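Local coordinates for matrix protein VP40 (Lake Victoria marburgvirus, PDB 5B0V) that builds the viral matrix as a dimer that reorganizes into multimers at the plasma membrane, drives assembly and budding of virus particles, and counters host interferon signalling, at residues 112-125 with 138-152. Numbering follows the deposited sequence.
Sequences HTVAALLTGSYTIT and NRLGTGIPAHPLRML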
ATOM      1  N   HIS A 112       1.947  -3.287   7.992  1.00 29.85           N
ATOM      2  CA  HIS A 112       2.879  -4.192   7.332  1.00 29.47           C
ATOM      3  C   HIS A 112       2.149  -5.019   6.293  1.00 27.57           C
ATOM      4  O   HIS A 112       2.562  -5.125   5.159  1.00 27.28           O
ATOM      5  CB  HIS A 112       3.542  -5.113   8.358  1.00 30.14           C
ATOM      6  CG  HIS A 112       4.744  -5.818   7.833  1.00 30.72           C
ATOM      7  ND1 HIS A 112       5.639  -6.452   8.662  1.00 31.99           N
ATOM      8  CD2 HIS A 112       5.225  -5.964   6.576  1.00 30.68           C
ATOM      9  CE1 HIS A 112       6.616  -6.969   7.938  1.00 32.39           C
ATOM     10  NE2 HIS A 112       6.385  -6.691   6.667  1.00 31.70           N
ATOM     11  N   THR A 113       1.030  -5.593   6.688  1.00 26.71           N
ATOM     12  CA  THR A 113       0.283  -6.468   5.793  1.00 25.47           C
ATOM     13  C   THR A 113      -0.061  -5.746   4.498  1.00 25.13           C
ATOM     14  O   THR A 113       0.197  -6.248   3.408  1.00 24.50           O
ATOM     15  CB  THR A 113      -1.011  -6.994   6.453  1.00 24.70           C
ATOM     16  OG1 THR A 113      -0.692  -7.660   7.690  1.00 24.92           O
ATOM     17  CG2 THR A 113      -1.705  -7.942   5.519  1.00 23.61           C
ATOM     18  N   VAL A 114      -0.627  -4.554   4.640  1.00 25.55           N
ATOM     19  CA  VAL A 114      -1.047  -3.777   3.492  1.00 25.71           C
ATOM     20  C   VAL A 114       0.148  -3.265   2.674  1.00 26.73           C
ATOM     21  O   VAL A 114       0.123  -3.274   1.440  1.00 26.34           O
ATOM     22  CB  VAL A 114      -1.942  -2.603   3.917  1.00 26.03           C
ATOM     23  CG1 VAL A 114      -2.277  -1.723   2.710  1.00 26.11           C
ATOM     24  CG2 VAL A 114      -3.210  -3.134   4.576  1.00 25.28           C
ATOM     25  N   ALA A 115       1.194  -2.830   3.356  1.00 28.13           N
ATOM     26  CA  ALA A 115       2.380  -2.343   2.662  1.00 29.42           C
ATOM     27  C   ALA A 115       3.031  -3.477   1.894  1.00 29.37           C
ATOM     28  O   ALA A 115       3.462  -3.304   0.751  1.00 29.83           O
ATOM     29  CB  ALA A 115       3.355  -1.750   3.653  1.00 30.79           C
ATOM     30  N   ALA A 116       3.080  -4.642   2.531  1.00 29.11           N
ATOM     31  CA  ALA A 116       3.686  -5.813   1.930  1.00 29.15           C
ATOM     32  C   ALA A 116       2.925  -6.220   0.659  1.00 28.62           C
ATOM     33  O   ALA A 116       3.510  -6.656  -0.329  1.00 29.16           O
ATOM     34  CB  ALA A 116       3.711  -6.944   2.929  1.00 28.77           C
ATOM     35  N   LEU A 117       1.611  -6.079   0.692  1.00 27.79           N
ATOM     36  CA  LEU A 117       0.785  -6.529  -0.416  1.00 27.06           C
ATOM     37  C   LEU A 117       0.946  -5.570  -1.578  1.00 27.51           C
ATOM     38  O   LEU A 117       1.226  -5.986  -2.690  1.00 27.93           O
ATOM     39  CB  LEU A 117      -0.686  -6.659   0.020  1.00 26.15           C
ATOM     40  CG  LEU A 117      -1.053  -7.960   0.767  1.00 25.60           C
ATOM     41  CD1 LEU A 117      -2.455  -7.883   1.339  1.00 25.07           C
ATOM     42  CD2 LEU A 117      -0.919  -9.181  -0.134  1.00 25.24           C
ATOM     43  N   LEU A 118       0.830  -4.279  -1.304  1.00 27.89           N
ATOM     44  CA  LEU A 118       0.901  -3.275  -2.360  1.00 27.87           C
ATOM     45  C   LEU A 118       2.328  -3.018  -2.865  1.00 28.98           C
ATOM     46  O   LEU A 118       2.493  -2.439  -3.930  1.00 29.85           O
ATOM     47  CB  LEU A 118       0.279  -1.973  -1.877  1.00 27.95           C
ATOM     48  CG  LEU A 118      -1.212  -2.038  -1.576  1.00 26.95           C
ATOM     49  CD1 LEU A 118      -1.659  -0.792  -0.838  1.00 27.56           C
ATOM     50  CD2 LEU A 118      -2.003  -2.210  -2.860  1.00 26.61           C
ATOM     51  N   THR A 119       3.358  -3.436  -2.132  1.00 29.43           N
ATOM     52  CA  THR A 119       4.708  -3.307  -2.672  1.00 30.44           C
ATOM     53  C   THR A 119       5.130  -4.514  -3.512  1.00 30.66           C
ATOM     54  O   THR A 119       6.126  -4.442  -4.216  1.00 31.13           O
ATOM     55  CB  THR A 119       5.764  -3.000  -1.586  1.00 31.27           C
ATOM     56  OG1 THR A 119       5.667  -3.932  -0.500  1.00 30.76           O
ATOM     57  CG2 THR A 119       5.580  -1.574  -1.071  1.00 31.73           C
ATOM     58  N   GLY A 120       4.360  -5.604  -3.472  1.00 30.28           N
ATOM     59  CA  GLY A 120       4.739  -6.814  -4.179  1.00 31.08           C
ATOM     60  C   GLY A 120       4.581  -6.728  -5.693  1.00 32.49           C
ATOM     61  O   GLY A 120       3.648  -6.093  -6.196  1.00 32.50           O
ATOM     62  N   SER A 121       5.508  -7.365  -6.406  1.00 34.34           N
ATOM     63  CA  SER A 121       5.389  -7.601  -7.832  1.00 35.58           C
ATOM     64  C   SER A 121       4.816  -8.991  -8.041  1.00 36.27           C
ATOM     65  O   SER A 121       5.380  -9.976  -7.539  1.00 38.00           O
ATOM     66  CB  SER A 121       6.754  -7.533  -8.499  1.00 37.36           C
ATOM     67  OG  SER A 121       7.047  -6.208  -8.916  1.00 39.74           O
ATOM     68  N   TYR A 122       3.732  -9.090  -8.811  1.00 35.85           N
ATOM     69  CA  TYR A 122       3.081 -10.363  -9.051  1.00 35.33           C
ATOM     70  C   TYR A 122       3.162 -10.921 -10.481  1.00 36.94           C
ATOM     71  O   TYR A 122       3.233 -10.189 -11.458  1.00 37.50           O
ATOM     72  CB  TYR A 122       1.628 -10.266  -8.609  1.00 33.65           C
ATOM     73  CG  TYR A 122       1.482  -9.837  -7.177  1.00 32.33           C
ATOM     74  CD1 TYR A 122       1.546  -8.499  -6.832  1.00 32.11           C
ATOM     75  CD2 TYR A 122       1.301 -10.770  -6.161  1.00 31.42           C
ATOM     76  CE1 TYR A 122       1.412  -8.088  -5.518  1.00 31.15           C
ATOM     77  CE2 TYR A 122       1.166 -10.362  -4.844  1.00 30.70           C
ATOM     78  CZ  TYR A 122       1.231  -9.015  -4.528  1.00 30.30           C
ATOM     79  OH  TYR A 122       1.101  -8.588  -3.229  1.00 29.46           O
ATOM     80  N   THR A 123       3.131 -12.251 -10.553  1.00 38.52           N
ATOM     81  CA  THR A 123       3.192 -13.027 -11.776  1.00 40.26           C
ATOM     82  C   THR A 123       2.128 -14.093 -11.732  1.00 40.29           C
ATOM     83  O   THR A 123       1.705 -14.502 -10.665  1.00 40.65           O
ATOM     84  CB  THR A 123       4.591 -13.670 -11.845  1.00 41.82           C
ATOM     85  OG1 THR A 123       5.474 -12.685 -12.358  1.00 43.48           O
ATOM     86  CG2 THR A 123       4.701 -14.869 -12.741  1.00 43.75           C
ATOM     87  N   ILE A 124       1.689 -14.535 -12.900  1.00 41.42           N
ATOM     88  CA  ILE A 124       0.758 -15.664 -12.985  1.00 41.24           C
ATOM     89  C   ILE A 124       1.418 -16.828 -13.726  1.00 41.85           C
ATOM     90  O   ILE A 124       2.094 -16.619 -14.729  1.00 43.71           O
ATOM     91  CB  ILE A 124      -0.576 -15.238 -13.639  1.00 40.65           C
ATOM     92  CG1 ILE A 124      -1.700 -16.136 -13.169  1.00 40.68           C
ATOM     93  CG2 ILE A 124      -0.496 -15.264 -15.147  1.00 41.93           C
ATOM     94  CD1 ILE A 124      -3.068 -15.630 -13.582  1.00 40.85           C
ATOM     95  N   THR A 125       1.245 -18.035 -13.211  1.00 40.81           N
ATOM     96  CA  THR A 125       1.764 -19.241 -13.840  1.00 42.15           C
ATOM     97  C   THR A 125       0.678 -20.298 -13.805  1.00 42.37           C
ATOM     98  O   THR A 125      -0.366 -20.106 -13.195  1.00 41.14           O
ATOM     99  CB  THR A 125       3.007 -19.782 -13.115  1.00 42.51           C
ATOM    100  OG1 THR A 125       2.766 -19.787 -11.708  1.00 41.19           O
ATOM    101  CG2 THR A 125       4.218 -18.925 -13.415  1.00 43.20           C
ATOM    102  N   ASN A 138       1.993 -15.408  -8.143  1.00 36.14           N
ATOM    103  CA  ASN A 138       3.217 -15.367  -7.374  1.00 36.88           C
ATOM    104  C   ASN A 138       3.590 -13.960  -6.970  1.00 36.34           C
ATOM    105  O   ASN A 138       3.538 -13.056  -7.778  1.00 36.03           O
ATOM    106  CB  ASN A 138       4.356 -15.912  -8.212  1.00 38.79           C
ATOM    107  CG  ASN A 138       4.119 -17.334  -8.653  1.00 39.90           C
ATOM    108  OD1 ASN A 138       4.340 -18.269  -7.890  1.00 39.39           O
ATOM    109  ND2 ASN A 138       3.687 -17.507  -9.902  1.00 41.16           N
ATOM    110  N   ARG A 139       3.981 -13.790  -5.715  1.00 36.28           N
ATOM    111  CA  ARG A 139       4.489 -12.522  -5.247  1.00 36.69           C
ATOM    112  C   ARG A 139       5.989 -12.680  -5.132  1.00 38.90           C
ATOM    113  O   ARG A 139       6.464 -13.503  -4.361  1.00 38.85           O
ATOM    114  CB  ARG A 139       3.897 -12.141  -3.893  1.00 34.86           C
ATOM    115  CG  ARG A 139       4.140 -10.694  -3.550  1.00 34.40           C
ATOM    116  CD  ARG A 139       3.865 -10.316  -2.110  1.00 33.53           C
ATOM    117  NE  ARG A 139       4.918  -9.366  -1.779  1.00 34.29           N
ATOM    118  CZ  ARG A 139       5.563  -9.260  -0.644  1.00 34.91           C
ATOM    119  NH1 ARG A 139       5.300 -10.058   0.369  1.00 35.11           N
ATOM    120  NH2 ARG A 139       6.505  -8.341  -0.537  1.00 36.39           N
ATOM    121  N   LEU A 140       6.729 -11.869  -5.882  1.00 41.32           N
ATOM    122  CA  LEU A 140       8.172 -12.073  -6.016  1.00 44.50           C
ATOM    123  C   LEU A 140       8.935 -11.701  -4.744  1.00 45.36           C
ATOM    124  O   LEU A 140       8.526 -10.842  -3.959  1.00 44.36           O
ATOM    125  CB  LEU A 140       8.714 -11.337  -7.252  1.00 45.85           C
ATOM    126  CG  LEU A 140       8.013 -11.834  -8.540  1.00 46.53           C
ATOM    127  CD1 LEU A 140       8.339 -10.968  -9.745  1.00 47.81           C
ATOM    128  CD2 LEU A 140       8.322 -13.296  -8.838  1.00 47.17           C
ATOM    129  N   GLY A 141      10.019 -12.422  -4.517  1.00 47.83           N
ATOM    130  CA  GLY A 141      10.863 -12.187  -3.370  1.00 49.20           C
ATOM    131  C   GLY A 141      10.448 -12.959  -2.141  1.00 48.87           C
ATOM    132  O   GLY A 141       9.637 -13.885  -2.184  1.00 46.93           O
ATOM    133  N   THR A 142      11.021 -12.523  -1.033  1.00 51.14           N
ATOM    134  CA  THR A 142      10.906 -13.195   0.238  1.00 51.79           C
ATOM    135  C   THR A 142       9.505 -13.038   0.843  1.00 48.74           C
ATOM    136  O   THR A 142       8.947 -11.961   0.834  1.00 47.00           O
ATOM    137  CB  THR A 142      12.016 -12.686   1.178  1.00 55.13           C
ATOM    138  OG1 THR A 142      12.191 -13.614   2.259  1.00 58.39           O
ATOM    139  CG2 THR A 142      11.709 -11.277   1.719  1.00 54.82           C
ATOM    140  N   GLY A 143       8.934 -14.121   1.355  1.00 49.12           N
ATOM    141  CA  GLY A 143       7.639 -14.053   2.043  1.00 47.97           C
ATOM    142  C   GLY A 143       7.805 -13.504   3.453  1.00 47.95           C
ATOM    143  O   GLY A 143       8.860 -12.952   3.781  1.00 49.00           O
ATOM    144  N   ILE A 144       6.769 -13.635   4.281  1.00 47.20           N
ATOM    145  CA  ILE A 144       6.920 -13.418   5.711  1.00 49.07           C
ATOM    146  C   ILE A 144       6.286 -14.496   6.564  1.00 48.08           C
ATOM    147  O   ILE A 144       5.086 -14.807   6.506  1.00 45.36           O
ATOM    148  CB  ILE A 144       6.518 -12.023   6.196  1.00 51.70           C
ATOM    149  CG1 ILE A 144       5.171 -11.622   5.629  1.00 51.05           C
ATOM    150  CG2 ILE A 144       7.602 -11.014   5.777  1.00 55.60           C
ATOM    151  CD1 ILE A 144       4.783 -10.192   5.947  1.00 50.74           C
ATOM    152  N   PRO A 145       7.131 -15.092   7.374  1.00 48.64           N
ATOM    153  CA  PRO A 145       6.754 -16.263   8.097  1.00 48.09           C
ATOM    154  C   PRO A 145       5.491 -16.060   8.894  1.00 46.36           C
ATOM    155  O   PRO A 145       5.194 -14.956   9.336  1.00 44.47           O
ATOM    156  CB  PRO A 145       7.934 -16.477   9.046  1.00 50.06           C
ATOM    157  CG  PRO A 145       8.710 -15.206   9.025  1.00 50.71           C
ATOM    158  CD  PRO A 145       8.510 -14.673   7.661  1.00 49.43           C
ATOM    159  N   ALA A 146       4.763 -17.147   9.091  1.00 45.73           N
ATOM    160  CA  ALA A 146       3.676 -17.140  10.042  1.00 43.47           C
ATOM    161  C   ALA A 146       2.558 -16.216   9.632  1.00 41.53           C
ATOM    162  O   ALA A 146       1.594 -16.079  10.368  1.00 41.70           O
ATOM    163  CB  ALA A 146       4.191 -16.710  11.406  1.00 44.62           C
ATOM    164  N   HIS A 147       2.651 -15.578   8.469  1.00 39.79           N
ATOM    165  CA  HIS A 147       1.632 -14.618   8.124  1.00 36.80           C
ATOM    166  C   HIS A 147       0.325 -15.316   7.809  1.00 33.31           C
ATOM    167  O   HIS A 147       0.318 -16.276   7.068  1.00 32.73           O
ATOM    168  CB  HIS A 147       2.029 -13.739   6.950  1.00 36.86           C
ATOM    169  CG  HIS A 147       1.218 -12.492   6.896  1.00 36.45           C
ATOM    170  ND1 HIS A 147      -0.121 -12.497   6.581  1.00 35.48           N
ATOM    171  CD2 HIS A 147       1.512 -11.223   7.244  1.00 37.69           C
ATOM    172  CE1 HIS A 147      -0.609 -11.279   6.685  1.00 35.52           C
ATOM    173  NE2 HIS A 147       0.368 -10.482   7.072  1.00 37.60           N
ATOM    174  N   PRO A 148      -0.782 -14.832   8.379  1.00 31.18           N
ATOM    175  CA  PRO A 148      -2.103 -15.432   8.163  1.00 30.28           C
ATOM    176  C   PRO A 148      -2.459 -15.652   6.703  1.00 29.08           C
ATOM    177  O   PRO A 148      -2.956 -16.703   6.371  1.00 29.14           O
ATOM    178  CB  PRO A 148      -3.073 -14.424   8.783  1.00 29.44           C
ATOM    179  CG  PRO A 148      -2.274 -13.730   9.799  1.00 30.41           C
ATOM    180  CD  PRO A 148      -0.825 -13.770   9.388  1.00 31.31           C
ATOM    181  N   LEU A 149      -2.258 -14.650   5.869  1.00 28.98           N
ATOM    182  CA  LEU A 149      -2.523 -14.751   4.433  1.00 29.09           C
ATOM    183  C   LEU A 149      -1.449 -15.544   3.703  1.00 30.81           C
ATOM    184  O   LEU A 149      -0.242 -15.251   3.802  1.00 31.04           O
ATOM    185  CB  LEU A 149      -2.621 -13.362   3.801  1.00 28.19           C
ATOM    186  CG  LEU A 149      -3.622 -12.411   4.447  1.00 27.29           C
ATOM    187  CD1 LEU A 149      -3.493 -11.042   3.816  1.00 27.30           C
ATOM    188  CD2 LEU A 149      -5.042 -12.916   4.335  1.00 26.37           C
ATOM    189  N   ARG A 150      -1.900 -16.530   2.938  1.00 31.80           N
ATOM    190  CA  ARG A 150      -0.964 -17.419   2.264  1.00 33.91           C
ATOM    191  C   ARG A 150      -0.014 -16.651   1.325  1.00 33.19           C
ATOM    192  O   ARG A 150       1.182 -16.932   1.297  1.00 34.05           O
ATOM    193  CB  ARG A 150      -1.706 -18.517   1.489  1.00 35.27           C
ATOM    194  CG  ARG A 150      -0.756 -19.566   0.959  1.00 38.20           C
ATOM    195  CD  ARG A 150      -1.415 -20.580   0.044  1.00 41.49           C
ATOM    196  NE  ARG A 150      -0.407 -21.175  -0.839  1.00 45.33           N
ATOM    197  CZ  ARG A 150       0.433 -22.151  -0.496  1.00 48.46           C
ATOM    198  NH1 ARG A 150       0.400 -22.681   0.717  1.00 51.29           N
ATOM    199  NH2 ARG A 150       1.333 -22.593  -1.369  1.00 50.13           N
HETATM  200  N   MSE A 151      -0.544 -15.688   0.574  1.00 30.75           N
HETATM  201  CA  MSE A 151       0.268 -14.944  -0.383  1.00 30.44           C
HETATM  202  C   MSE A 151       1.522 -14.360   0.234  1.00 31.18           C
HETATM  203  O   MSE A 151       2.590 -14.458  -0.348  1.00 31.30           O
HETATM  204  CB  MSE A 151      -0.581 -13.855  -1.015  1.00 29.21           C
HETATM  205  CG  MSE A 151       0.141 -13.038  -2.069  1.00 29.60           C
HETATM  206 SE   MSE A 151       0.119 -13.892  -3.841  1.00 29.91          SE
HETATM  207  CE  MSE A 151       1.876 -14.638  -3.585  1.00 31.20           C
ATOM    208  N   LEU A 152       1.421 -13.763   1.422  1.00 31.42           N
ATOM    209  CA  LEU A 152       2.591 -13.160   2.066  1.00 31.86           C
ATOM    210  C   LEU A 152       3.386 -14.208   2.748  1.00 33.53           C
ATOM    211  O   LEU A 152       4.604 -14.170   2.694  1.00 34.86           O
ATOM    212  CB  LEU A 152       2.196 -12.132   3.098  1.00 31.38           C
ATOM    213  CG  LEU A 152       1.405 -10.928   2.588  1.00 30.58           C
ATOM    214  CD1 LEU A 152       0.986 -10.035   3.741  1.00 30.70           C
ATOM    215  CD2 LEU A 152       2.233 -10.144   1.611  1.00 31.05           C
TER
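Asn138 and Thr123 pair at the open end of an antiparallel beta hairpin, strands 122-128 and 133-139, whose flanking helices, 110-119 before it and 150-154 after it, pack on each other. Asn138 N donates to Thr123 O over 2.7 Å, and Thr123 N returns a bond to Asn138 O. An amide suits this strand because its side chain can reach diagonally across to the partner strand: CG lies beside the backbone N, anti to the carbonyl carbon (chi1 -60°), and ND2 meets Thr125 OG1 in the amide plane at 3.1 Å, while that hydroxyl also bonds to Arg136 O.

On the other face of the sheet, Arg139 lies obliquely across Tyr122, the aliphatic part of its chain against the ring, CG 3.3 Å from Tyr122 CE2. Its length then carries the guanidinium to the last turns of helix 110-119, one face turned to Ala116 O. The tyrosine hydroxyl spans to the same helix, donating in the carbonyl plane to Leu117 O, while the selenium of Met151, a selenomethionine here, makes a Met-aromatic contact at the ring edge.

Leucines join the helices: Leu152 CD2 touches Ala116 CB and, at 3.7 Å, Leu117 CD2. Ala116's small side chain is consistent with Leu152's close approach. Beyond them His147 NE2 donates to Thr113 OG1, itself bonded to Pro109 O, and the ring's ND1 accepts from Leu149 N, both partners lying in the imidazole plane.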